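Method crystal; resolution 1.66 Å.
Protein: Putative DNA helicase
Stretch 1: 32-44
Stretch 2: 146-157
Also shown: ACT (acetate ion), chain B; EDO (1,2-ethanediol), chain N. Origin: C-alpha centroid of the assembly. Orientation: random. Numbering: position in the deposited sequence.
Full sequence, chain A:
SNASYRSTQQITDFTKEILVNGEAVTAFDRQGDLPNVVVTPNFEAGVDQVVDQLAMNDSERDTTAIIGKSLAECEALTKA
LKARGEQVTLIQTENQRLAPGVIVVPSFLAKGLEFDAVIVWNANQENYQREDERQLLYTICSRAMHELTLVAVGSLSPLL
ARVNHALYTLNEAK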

# COMPACT_ATOMS: atom_id res chain seq x y z
N GLY A 32 -10.84 -12.96 0.91
CA GLY A 32 -10.90 -11.68 1.58
C GLY A 32 -11.50 -10.60 0.70
O GLY A 32 -12.06 -10.89 -0.37
N ASP A 33 -11.39 -9.35 1.16
CA ASP A 33 -11.95 -8.19 0.46
C ASP A 33 -11.19 -7.97 -0.84
O ASP A 33 -9.96 -8.16 -0.90
N LEU A 34 -11.89 -7.48 -1.86
CA LEU A 34 -11.16 -6.98 -3.04
C LEU A 34 -10.23 -5.84 -2.62
O LEU A 34 -10.63 -5.01 -1.79
N PRO A 35 -9.00 -5.80 -3.18
CA PRO A 35 -8.15 -4.59 -2.94
C PRO A 35 -8.92 -3.33 -3.27
O PRO A 35 -9.74 -3.31 -4.19
N ASN A 36 -8.72 -2.31 -2.45
CA ASN A 36 -9.39 -1.02 -2.71
C ASN A 36 -8.40 0.02 -3.15
O ASN A 36 -7.39 0.24 -2.49
N VAL A 37 -8.70 0.63 -4.29
CA VAL A 37 -7.85 1.68 -4.86
C VAL A 37 -8.58 3.01 -4.68
O VAL A 37 -9.79 3.13 -4.96
N VAL A 38 -7.83 4.02 -4.21
CA VAL A 38 -8.45 5.35 -4.03
C VAL A 38 -7.54 6.34 -4.67
O VAL A 38 -6.36 6.42 -4.33
N VAL A 39 -8.10 7.10 -5.61
CA VAL A 39 -7.33 8.14 -6.31
C VAL A 39 -7.76 9.48 -5.74
O VAL A 39 -8.96 9.77 -5.68
N THR A 40 -6.78 10.27 -5.30
CA THR A 40 -7.05 11.51 -4.57
C THR A 40 -6.42 12.68 -5.31
O THR A 40 -5.46 12.49 -6.06
N PRO A 41 -6.96 13.90 -5.15
CA PRO A 41 -6.48 15.03 -5.95
C PRO A 41 -5.18 15.66 -5.55
O PRO A 41 -4.61 16.41 -6.35
N ASN A 42 -4.74 15.46 -4.30
CA ASN A 42 -3.53 16.11 -3.83
C ASN A 42 -2.99 15.36 -2.63
O ASN A 42 -3.68 14.46 -2.10
N PHE A 43 -1.79 15.78 -2.21
CA PHE A 43 -1.07 15.06 -1.15
C PHE A 43 -1.89 14.98 0.15
O PHE A 43 -2.03 13.88 0.70
N GLU A 44 -2.46 16.11 0.57
CA GLU A 44 -3.25 16.17 1.82
C GLU A 44 -4.50 15.29 1.72
O GLU A 44 -4.86 14.60 2.69
N HIS A 146 -3.93 -10.12 3.74
CA HIS A 146 -5.39 -10.17 3.96
C HIS A 146 -6.14 -8.93 3.43
O HIS A 146 -7.23 -9.06 2.89
N GLU A 147 -5.54 -7.75 3.56
CA GLU A 147 -6.16 -6.50 3.10
C GLU A 147 -5.12 -5.67 2.35
O GLU A 147 -4.01 -5.53 2.79
N LEU A 148 -5.53 -5.15 1.20
CA LEU A 148 -4.63 -4.35 0.37
C LEU A 148 -5.36 -3.10 -0.10
O LEU A 148 -6.44 -3.19 -0.69
N THR A 149 -4.73 -1.95 0.15
CA THR A 149 -5.30 -0.64 -0.21
C THR A 149 -4.21 0.06 -0.98
O THR A 149 -3.06 0.02 -0.61
N LEU A 150 -4.59 0.72 -2.07
CA LEU A 150 -3.65 1.58 -2.83
C LEU A 150 -4.21 2.97 -2.84
O LEU A 150 -5.36 3.19 -3.22
N VAL A 151 -3.37 3.92 -2.45
CA VAL A 151 -3.74 5.36 -2.51
C VAL A 151 -2.87 6.03 -3.53
O VAL A 151 -1.66 5.90 -3.47
N ALA A 152 -3.48 6.78 -4.46
CA ALA A 152 -2.68 7.46 -5.50
C ALA A 152 -3.03 8.92 -5.43
O ALA A 152 -4.19 9.26 -5.27
N VAL A 153 -2.02 9.77 -5.57
CA VAL A 153 -2.22 11.23 -5.61
C VAL A 153 -2.09 11.65 -7.08
O VAL A 153 -1.01 11.50 -7.71
N GLY A 154 -3.18 12.15 -7.62
CA GLY A 154 -3.22 12.64 -9.00
C GLY A 154 -3.94 11.65 -9.87
O GLY A 154 -5.16 11.65 -9.97
N SER A 155 -3.16 10.75 -10.48
CA SER A 155 -3.71 9.70 -11.33
C SER A 155 -3.17 8.36 -10.90
O SER A 155 -2.06 8.28 -10.39
N LEU A 156 -3.97 7.33 -11.11
CA LEU A 156 -3.50 5.97 -10.82
C LEU A 156 -2.34 5.59 -11.74
O LEU A 156 -2.31 5.95 -12.92
N SER A 157 -1.39 4.81 -11.19
CA SER A 157 -0.29 4.32 -12.01
C SER A 157 -0.84 3.70 -13.32
O SER A 157 -1.74 2.85 -13.28

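The strand 36-40 runs parallel to the strand that ends at V153, side by side in one sheet. Their backbone ladder runs from N36 N to L148 O (3.0 Å) through to G154 N to T40 O (2.8 Å). Because both strands are extended, successive side chains alternate between the two faces.

One face carries V37, V39, L150 and A152. V37 is t, with CG2 4.2 Å from L150 CB and CG1 3.4 Å from L156 CD1. L150 is m, chi2 p. V39 is also t. V39 CG2 lies 4.2 Å from A152 CB and 3.9 Å from L156 CB. L156, t with chi2 p, follows the strand and comes back over this face to meet both valines. A152 is small, and V39 and L156 pack beside it.

The other face carries N36, V38, T40, T149, V151 and V153. N36 is p, which brings its amide nearer the neighbouring strand. N36 ND2 donates to T149 OG1 at 2.8 Å and weakly to L148 O at 3.2 Å. T149 is m. T40 is p, so OG1 donates to A152 O at 3.1 Å, while CG2 sits 4.2 Å from V151 CG1. V38, V151 and V153 are all t. V153 CG1 reaches the turn before the helix, 3.4 Å from N42 C. N42 is p and caps the helix.

At the start, P35 CB meets L148 CD2 at 4.0 Å. The acids D33 (m) and E147 (t, chi2 p) approach closely, D33 OD2 to E147 OE2 2.8 Å, without a hydrogen bond between them. Water 3 links D33 N, H146 O and E147 OE1. Water 2 joins D33 O to L148 N.

G154 has phi/psi 105/-93, where a CB would jam against the preceding carbonyl. S155 is m. S155 N donates to acetate O at 2.9 Å, and S155 OG hydrogen-bonds ethanediol O1 at 3.0 Å.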

# COMPACT_ATOMS: atom_id res chain seq x y z
CB ASP A 33 -11.76 -6.91 1.29
CG ASP A 33 -12.65 -6.85 2.51
OD1 ASP A 33 -13.68 -7.55 2.58
OD2 ASP A 33 -12.30 -6.05 3.40
CB LEU A 34 -12.11 -6.43 -4.10
CG LEU A 34 -12.99 -7.45 -4.81
CD1 LEU A 34 -14.00 -6.72 -5.71
CD2 LEU A 34 -12.17 -8.45 -5.59
CB PRO A 35 -6.98 -4.77 -3.90
CG PRO A 35 -6.87 -6.32 -4.02
CD PRO A 35 -8.32 -6.80 -4.03
CB ASN A 36 -10.28 -0.54 -1.54
CG ASN A 36 -9.52 -0.17 -0.29
OD1 ASN A 36 -9.71 0.93 0.26
ND2 ASN A 36 -8.70 -1.08 0.20
CB VAL A 37 -7.61 1.40 -6.37
CG1 VAL A 37 -6.81 2.55 -7.02
CG2 VAL A 37 -6.86 0.06 -6.52
CB VAL A 38 -8.68 5.70 -2.55
CG1 VAL A 38 -9.45 7.01 -2.45
CG2 VAL A 38 -9.46 4.59 -1.86
CB VAL A 39 -7.55 8.09 -7.82
CG1 VAL A 39 -6.83 9.28 -8.52
CG2 VAL A 39 -7.04 6.74 -8.38
CB THR A 40 -6.47 11.44 -3.15
OG1 THR A 40 -5.04 11.37 -3.20
CG2 THR A 40 -7.02 10.19 -2.39
CB PRO A 41 -7.61 16.07 -5.81
CG PRO A 41 -8.20 15.74 -4.40
CD PRO A 41 -8.17 14.24 -4.37
CB ASN A 42 -3.74 17.60 -3.51
CG ASN A 42 -4.97 17.82 -2.65
OD1 ASN A 42 -5.08 17.22 -1.57
ND2 ASN A 42 -5.92 18.62 -3.13
CB PHE A 43 0.25 15.75 -0.91
CG PHE A 43 1.05 15.17 0.22
CD1 PHE A 43 1.91 14.13 -0.00
CD2 PHE A 43 0.93 15.72 1.51
CE1 PHE A 43 2.67 13.60 1.06
CE2 PHE A 43 1.68 15.22 2.57
CZ PHE A 43 2.52 14.14 2.36
CB GLU A 44 -3.58 17.61 2.20
CG GLU A 44 -2.33 18.44 2.56
CD GLU A 44 -1.55 17.94 3.81
OE1 GLU A 44 -2.14 17.35 4.74
OE2 GLU A 44 -0.32 18.17 3.85
CB HIS A 146 -5.71 -10.46 5.44
CG HIS A 146 -5.04 -11.72 5.95
ND1 HIS A 146 -4.22 -11.75 7.07
CD2 HIS A 146 -5.01 -12.98 5.44
CE1 HIS A 146 -3.75 -12.97 7.24
NE2 HIS A 146 -4.22 -13.74 6.27
CB GLU A 147 -6.66 -5.70 4.30
CG GLU A 147 -7.69 -4.62 3.94
CD GLU A 147 -9.10 -5.21 3.71
OE1 GLU A 147 -9.35 -6.36 4.16
OE2 GLU A 147 -9.95 -4.52 3.11
CB LEU A 148 -4.15 -5.17 -0.83
CG LEU A 148 -3.36 -4.42 -1.90
CD1 LEU A 148 -2.03 -3.89 -1.32
CD2 LEU A 148 -3.13 -5.31 -3.18
CB THR A 149 -5.61 0.21 1.05
OG1 THR A 149 -6.58 -0.45 1.85
CG2 THR A 149 -6.18 1.59 0.62
CB LEU A 150 -3.44 1.11 -4.29
CG LEU A 150 -2.65 -0.17 -4.49
CD1 LEU A 150 -3.47 -1.38 -4.15
CD2 LEU A 150 -2.26 -0.26 -5.99
CB VAL A 151 -3.59 6.06 -1.11
CG1 VAL A 151 -3.91 7.56 -1.21
CG2 VAL A 151 -4.48 5.40 -0.06
CB ALA A 152 -3.06 6.91 -6.91
CB VAL A 153 -1.18 11.95 -4.78
CG1 VAL A 153 -1.38 13.48 -4.92
CG2 VAL A 153 -1.34 11.53 -3.31
CB SER A 155 -3.28 9.88 -12.79
OG SER A 155 -3.93 11.04 -13.35
CB LEU A 156 -4.67 4.98 -10.97
CG LEU A 156 -4.41 3.56 -10.45
CD1 LEU A 156 -4.12 3.51 -8.94
CD2 LEU A 156 -5.63 2.69 -10.82
CB SER A 157 0.46 3.22 -11.25
OG SER A 157 1.32 2.57 -12.20
C ACT B . 0.41 11.57 -10.97
O ACT B . -0.33 10.59 -11.01
OXT ACT B . 1.65 11.47 -11.07
CH3 ACT B . -0.25 12.79 -10.79
C1 EDO N . -7.27 10.71 -11.64
O1 EDO N . -6.87 10.67 -13.02
C2 EDO N . -8.27 11.80 -11.29
O2 EDO N . -9.32 11.25 -10.48
O HOH W 1 -8.26 -9.87 0.43
O HOH W 2 -8.19 -6.09 0.29
O HOH W 3 -9.96 -9.04 3.53
O HOH W 4 -9.67 -3.65 0.41